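Local coordinates for GAF domain/HD domain protein (PDB 3EEA) that is of unknown function but forms the GAF domain of a longer GAF/HD-domain protein that may act as a phosphatase, at residues Arg23-Leu28 against Arg32-Tyr37; Cys108-Pro113 against Ala138-Ile143. All blocks are in the same frame, centred on the assembly; numbering follows the deposited sequence.

Contact 1: Arg23-Leu28 against Arg32-Tyr37; sequences RLLRKL and RWIAVY
I34 meets the helix through the end of its side chain, driving CD1 between L25 and R26. The closest carbon-carbon approach is I34 CD1 to R26 CG, at 3.2 Å; L25 follows, its CB 3.7 Å from the same methyl. The isoleucine gets there because CG1 stands anti to its own carbonyl carbon (chi1 -51°) and CD1 extends straight on. R26 runs past it the other way, its methylene CD 3.9 Å from I34 CD1, so hydrocarbon lies against hydrocarbon before the charge begins. A bend at chi3 (65°) then turns the guanidinium toward the start of the strand, where R26 NH1 comes within 2.9 Å of R32 O and 3.4 Å of W33 CA, with the group oblique to both. This side is more open to solvent: R26 is partly exposed and R32 exposed, whereas L25 and I34 are buried.

The helix and strand axes are nearly antiparallel, at 151°, and come as close as 9.4 Å. Beyond I34 the strand has no further contact with residues 23-28 of the helix. On the helix's outer side, L28 packs on its own copy in the second subunit. R32 instead makes a weak hydrogen bond to a bound PG6, probably from the crystallisation liquor, in a pocket that W33 and Y37 also line. R32 and W33 both face A127 on the neighbouring strand, a classic beta bulge at the point where the chain enters the sheet. Together the parts make a helix, a short turn and a strand that folds back beneath it: the opening of a GAF domain, whose N-terminal helix packs on the antiparallel sheet.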
loop_
_atom_site.group_PDB
_atom_site.type_symbol
_atom_site.label_atom_id
_atom_site.label_comp_id
_atom_site.label_asym_id
_atom_site.label_seq_id
_atom_site.Cartn_x
_atom_site.Cartn_y
_atom_site.Cartn_z
ATOM N N ARG A 23 -7.857 5.875 0.448
ATOM C CA ARG A 23 -7.685 6.311 -0.939
ATOM C C ARG A 23 -7.080 5.186 -1.811
ATOM O O ARG A 23 -7.543 4.916 -2.965
ATOM C CB ARG A 23 -6.783 7.544 -0.933
ATOM C CG ARG A 23 -6.301 7.994 -2.225
ATOM C CD ARG A 23 -5.519 9.268 -1.980
ATOM N NE ARG A 23 -4.408 9.357 -2.899
ATOM C CZ ARG A 23 -4.534 9.756 -4.149
ATOM N NH1 ARG A 23 -5.734 10.123 -4.598
ATOM N NH2 ARG A 23 -3.461 9.809 -4.945
ATOM N N LEU A 24 -6.022 4.568 -1.303
ATOM C CA LEU A 24 -5.334 3.515 -2.057
ATOM C C LEU A 24 -6.244 2.307 -2.298
ATOM O O LEU A 24 -6.279 1.784 -3.421
ATOM C CB LEU A 24 -4.068 3.072 -1.346
ATOM C CG LEU A 24 -3.158 2.143 -2.123
ATOM C CD1 LEU A 24 -2.780 2.780 -3.461
ATOM C CD2 LEU A 24 -1.947 1.780 -1.271
ATOM N N LEU A 25 -6.975 1.872 -1.266
ATOM C CA LEU A 25 -7.930 0.768 -1.428
ATOM C C LEU A 25 -8.943 1.119 -2.517
ATOM O O LEU A 25 -9.195 0.262 -3.386
ATOM C CB LEU A 25 -8.666 0.420 -0.159
ATOM C CG LEU A 25 -7.776 -0.198 0.906
ATOM C CD1 LEU A 25 -8.575 -0.163 2.233
ATOM C CD2 LEU A 25 -7.309 -1.615 0.487
ATOM N N ARG A 26 -9.498 2.328 -2.473
ATOM C CA ARG A 26 -10.508 2.699 -3.495
ATOM C C ARG A 26 -9.961 2.712 -4.935
ATOM O O ARG A 26 -10.707 2.477 -5.911
ATOM C CB ARG A 26 -11.210 3.999 -3.145
ATOM C CG ARG A 26 -12.245 3.724 -2.066
ATOM C CD ARG A 26 -13.071 4.915 -1.631
ATOM N NE ARG A 26 -13.961 5.486 -2.651
ATOM C CZ ARG A 26 -15.158 5.010 -2.999
ATOM N NH1 ARG A 26 -15.653 3.916 -2.456
ATOM N NH2 ARG A 26 -15.868 5.634 -3.920
ATOM N N LYS A 27 -8.698 3.062 -5.070
ATOM C CA LYS A 27 -8.013 3.049 -6.360
ATOM C C LYS A 27 -7.658 1.646 -6.840
ATOM O O LYS A 27 -7.552 1.399 -8.068
ATOM C CB LYS A 27 -6.771 3.887 -6.275
ATOM C CG LYS A 27 -7.061 5.372 -6.189
ATOM C CD LYS A 27 -5.763 6.091 -6.306
ATOM C CE LYS A 27 -5.919 7.536 -5.988
ATOM N NZ LYS A 27 -4.584 8.124 -6.219
ATOM N N LEU A 28 -7.466 0.717 -5.910
ATOM C CA LEU A 28 -7.060 -0.636 -6.293
ATOM C C LEU A 28 -8.219 -1.614 -6.459
ATOM O O LEU A 28 -8.081 -2.610 -7.151
ATOM C CB LEU A 28 -6.104 -1.209 -5.220
ATOM C CG LEU A 28 -4.732 -0.545 -5.240
ATOM C CD1 LEU A 28 -3.884 -1.030 -4.094
ATOM C CD2 LEU A 28 -4.074 -0.746 -6.651
ATOM N N ARG A 32 -18.126 0.766 -3.494
ATOM C CA ARG A 32 -19.027 1.893 -3.288
ATOM C C ARG A 32 -18.542 2.795 -2.138
ATOM O O ARG A 32 -18.506 4.046 -2.231
ATOM C CB ARG A 32 -20.396 1.340 -3.030
ATOM C CG ARG A 32 -21.499 2.348 -2.832
ATOM C CD ARG A 32 -22.737 1.630 -2.438
ATOM N NE ARG A 32 -23.797 2.563 -2.097
ATOM C CZ ARG A 32 -24.605 3.129 -2.999
ATOM N NH1 ARG A 32 -24.441 2.887 -4.303
ATOM N NH2 ARG A 32 -25.552 3.967 -2.596
ATOM N N TRP A 33 -18.197 2.174 -1.024
ATOM C CA TRP A 33 -17.655 2.925 0.089
ATOM C C TRP A 33 -16.805 2.048 1.007
ATOM O O TRP A 33 -16.797 0.805 0.849
ATOM C CB TRP A 33 -18.759 3.569 0.892
ATOM C CG TRP A 33 -19.864 2.749 1.342
ATOM C CD1 TRP A 33 -21.176 2.857 0.899
ATOM C CD2 TRP A 33 -19.913 1.835 2.480
ATOM N NE1 TRP A 33 -21.971 2.011 1.590
ATOM C CE2 TRP A 33 -21.245 1.370 2.570
ATOM C CE3 TRP A 33 -18.946 1.302 3.352
ATOM C CZ2 TRP A 33 -21.657 0.433 3.525
ATOM C CZ3 TRP A 33 -19.351 0.356 4.318
ATOM C CH2 TRP A 33 -20.697 -0.086 4.379
ATOM N N ILE A 34 -16.067 2.734 1.873
ATOM C CA ILE A 34 -15.168 2.184 2.887
ATOM C C ILE A 34 -15.417 2.902 4.205
ATOM O O ILE A 34 -15.585 4.128 4.234
ATOM C CB ILE A 34 -13.663 2.368 2.505
ATOM C CG1 ILE A 34 -13.446 1.850 1.089
ATOM C CG2 ILE A 34 -12.756 1.713 3.574
ATOM C CD1 ILE A 34 -11.975 1.854 0.555
ATOM N N ALA A 35 -15.536 2.133 5.279
ATOM C CA ALA A 35 -15.790 2.658 6.600
ATOM C C ALA A 35 -14.773 2.054 7.580
ATOM O O ALA A 35 -14.721 0.827 7.714
ATOM C CB ALA A 35 -17.219 2.324 7.031
ATOM N N VAL A 36 -13.981 2.899 8.249
ATOM C CA VAL A 36 -12.921 2.454 9.111
ATOM C C VAL A 36 -13.267 2.802 10.534
ATOM O O VAL A 36 -13.703 3.923 10.797
ATOM C CB VAL A 36 -11.529 3.111 8.740
ATOM C CG1 VAL A 36 -10.425 2.553 9.700
ATOM C CG2 VAL A 36 -11.240 2.906 7.260
ATOM N N TYR A 37 -13.060 1.843 11.429
ATOM C CA TYR A 37 -13.289 1.979 12.854
ATOM C C TYR A 37 -12.074 1.552 13.673
ATOM O O TYR A 37 -11.311 0.645 13.267
ATOM C CB TYR A 37 -14.396 1.030 13.270
ATOM C CG TYR A 37 -15.756 1.361 12.715
ATOM C CD1 TYR A 37 -16.751 1.970 13.516
ATOM C CD2 TYR A 37 -16.066 1.079 11.391
ATOM C CE1 TYR A 37 -17.990 2.288 12.982
ATOM C CE2 TYR A 37 -17.326 1.349 10.881
ATOM C CZ TYR A 37 -18.271 1.956 11.666
ATOM O OH TYR A 37 -19.487 2.240 11.118
#

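Contact 2: Cys108-Pro113 against Ala138-Ile143; sequences CVLAVP and AETAII
Strand 108-113 and helix 138-143 point broadly the same way, their axes 33° apart and 10.6 Å at closest approach. L110 lies nearest T140 (CA to CA 8.5 Å) and V112 nearest I143 (8.1 Å), so alternate strand residues meet successive turns of the helix. I143 carries most of the helix side and splits its two branches between the strand's side chains. I143 CD1 meets L110 CD2 tip to tip at 3.7 Å, while I143 CG2 touches V112 CG2 at 3.9 Å, the valine and isoleucine side chains crossing at a slant. L110 already points at the helix from its backbone; with CG anti to the backbone N (chi1 173°), and chi2 leaving CD2 extended, that methyl becomes the tip.

T140 meets the same methyl, its OG1 4.1 Å from L110 CD2. That hydroxyl is hydrogen-bonded to S136 O, one turn back. All four touching residues are buried, and the cross-contacts are van der Waals. I143 also rests on M126 of the adjacent strand, which pairs with L110 through the backbone. This is the C-terminal helix of a GAF domain laid over its central antiparallel sheet.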
loop_
_atom_site.group_PDB
_atom_site.type_symbol
_atom_site.label_atom_id
_atom_site.label_comp_id
_atom_site.label_asym_id
_atom_site.label_seq_id
_atom_site.Cartn_x
_atom_site.Cartn_y
_atom_site.Cartn_z
ATOM N N CYS A 108 -22.924 -5.991 -0.925
ATOM C CA CYS A 108 -22.016 -7.061 -0.560
ATOM C C CYS A 108 -21.034 -6.373 0.415
ATOM O O CYS A 108 -20.491 -5.324 0.054
ATOM C CB CYS A 108 -21.278 -7.551 -1.816
ATOM S SG CYS A 108 -19.898 -8.660 -1.415
ATOM N N VAL A 109 -20.824 -6.926 1.617
ATOM C CA VAL A 109 -19.951 -6.256 2.633
ATOM C C VAL A 109 -18.811 -7.145 3.096
ATOM O O VAL A 109 -19.009 -8.291 3.503
ATOM C CB VAL A 109 -20.721 -5.702 3.839
ATOM C CG1 VAL A 109 -19.727 -5.015 4.831
ATOM C CG2 VAL A 109 -21.872 -4.749 3.384
ATOM N N LEU A 110 -17.599 -6.623 2.934
ATOM C CA LEU A 110 -16.423 -7.289 3.371
ATOM C C LEU A 110 -15.939 -6.609 4.660
ATOM O O LEU A 110 -15.759 -5.393 4.681
ATOM C CB LEU A 110 -15.364 -7.227 2.299
ATOM C CG LEU A 110 -13.996 -7.748 2.640
ATOM C CD1 LEU A 110 -13.993 -9.278 2.776
ATOM C CD2 LEU A 110 -12.980 -7.286 1.565
ATOM N N ALA A 111 -15.738 -7.404 5.699
ATOM C CA ALA A 111 -15.273 -6.934 7.024
ATOM C C ALA A 111 -13.858 -7.464 7.273
ATOM O O ALA A 111 -13.664 -8.675 7.398
ATOM C CB ALA A 111 -16.220 -7.456 8.086
ATOM N N VAL A 112 -12.881 -6.575 7.338
ATOM C CA VAL A 112 -11.489 -6.943 7.497
ATOM C C VAL A 112 -10.949 -6.360 8.812
ATOM O O VAL A 112 -10.859 -5.123 8.984
ATOM C CB VAL A 112 -10.624 -6.482 6.334
ATOM C CG1 VAL A 112 -9.174 -6.912 6.558
ATOM C CG2 VAL A 112 -11.159 -7.060 5.006
ATOM N N PRO A 113 -10.561 -7.247 9.746
ATOM C CA PRO A 113 -10.065 -6.725 11.020
ATOM C C PRO A 113 -8.692 -6.151 10.821
ATOM O O PRO A 113 -7.940 -6.667 9.984
ATOM C CB PRO A 113 -9.969 -7.949 11.932
ATOM C CG PRO A 113 -9.955 -9.110 11.053
ATOM C CD PRO A 113 -10.691 -8.718 9.746
ATOM N N ALA A 138 -8.723 -12.716 -5.012
ATOM C CA ALA A 138 -7.629 -11.840 -5.449
ATOM C C ALA A 138 -7.724 -10.410 -4.874
ATOM O O ALA A 138 -6.711 -9.844 -4.375
ATOM C CB ALA A 138 -7.563 -11.758 -6.968
ATOM N N GLU A 139 -8.925 -9.856 -4.929
ATOM C CA GLU A 139 -9.188 -8.528 -4.357
ATOM C C GLU A 139 -9.001 -8.547 -2.845
ATOM O O GLU A 139 -8.359 -7.647 -2.259
ATOM C CB GLU A 139 -10.606 -8.077 -4.668
ATOM C CG GLU A 139 -10.808 -7.656 -6.116
ATOM C CD GLU A 139 -12.288 -7.470 -6.494
ATOM O OE1 GLU A 139 -13.196 -8.134 -5.926
ATOM O OE2 GLU A 139 -12.550 -6.614 -7.355
ATOM N N THR A 140 -9.527 -9.587 -2.186
ATOM C CA THR A 140 -9.435 -9.700 -0.750
ATOM C C THR A 140 -7.960 -9.823 -0.288
ATOM O O THR A 140 -7.594 -9.326 0.781
ATOM C CB THR A 140 -10.352 -10.839 -0.208
ATOM O OG1 THR A 140 -11.700 -10.534 -0.628
ATOM C CG2 THR A 140 -10.313 -10.892 1.295
ATOM N N ALA A 141 -7.141 -10.521 -1.045
ATOM C CA ALA A 141 -5.726 -10.688 -0.694
ATOM C C ALA A 141 -5.025 -9.318 -0.620
ATOM O O ALA A 141 -4.298 -9.052 0.332
ATOM C CB ALA A 141 -5.021 -11.569 -1.693
ATOM N N ILE A 142 -5.268 -8.496 -1.636
ATOM C CA ILE A 142 -4.746 -7.115 -1.694
ATOM C C ILE A 142 -5.217 -6.281 -0.510
ATOM O O ILE A 142 -4.404 -5.626 0.159
ATOM C CB ILE A 142 -5.145 -6.432 -3.007
ATOM C CG1 ILE A 142 -4.476 -7.187 -4.181
ATOM C CG2 ILE A 142 -4.712 -4.927 -2.928
ATOM C CD1 ILE A 142 -4.948 -6.817 -5.545
ATOM N N ILE A 143 -6.524 -6.291 -0.274
ATOM C CA ILE A 143 -7.129 -5.595 0.831
ATOM C C ILE A 143 -6.504 -6.008 2.178
ATOM O O ILE A 143 -6.083 -5.148 2.954
ATOM C CB ILE A 143 -8.674 -5.767 0.843
ATOM C CG1 ILE A 143 -9.292 -5.047 -0.408
ATOM C CG2 ILE A 143 -9.261 -5.185 2.095
ATOM C CD1 ILE A 143 -10.722 -5.490 -0.743
#

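Overall arrangement
Both contacts bring a helix onto the same antiparallel sheet, contact 1 through the N-terminal helix 14-28 and contact 2 through the C-terminal helix 137-158. Their centres lie 10 Å apart, and the two helices also pack against each other: L25 CD2 is 4.0 Å from I143 CA, and L28 CD1 is 4.2 Å from I142 CG2. L25 and I143 therefore each serve the sheet and the neighbouring helix. Contact 2 is wholly buried and almost entirely aliphatic. Contact 1 shares that apolar core but grades into arginines at its edge, with the ligand pocket near the start of the strand and the second subunit along the helix.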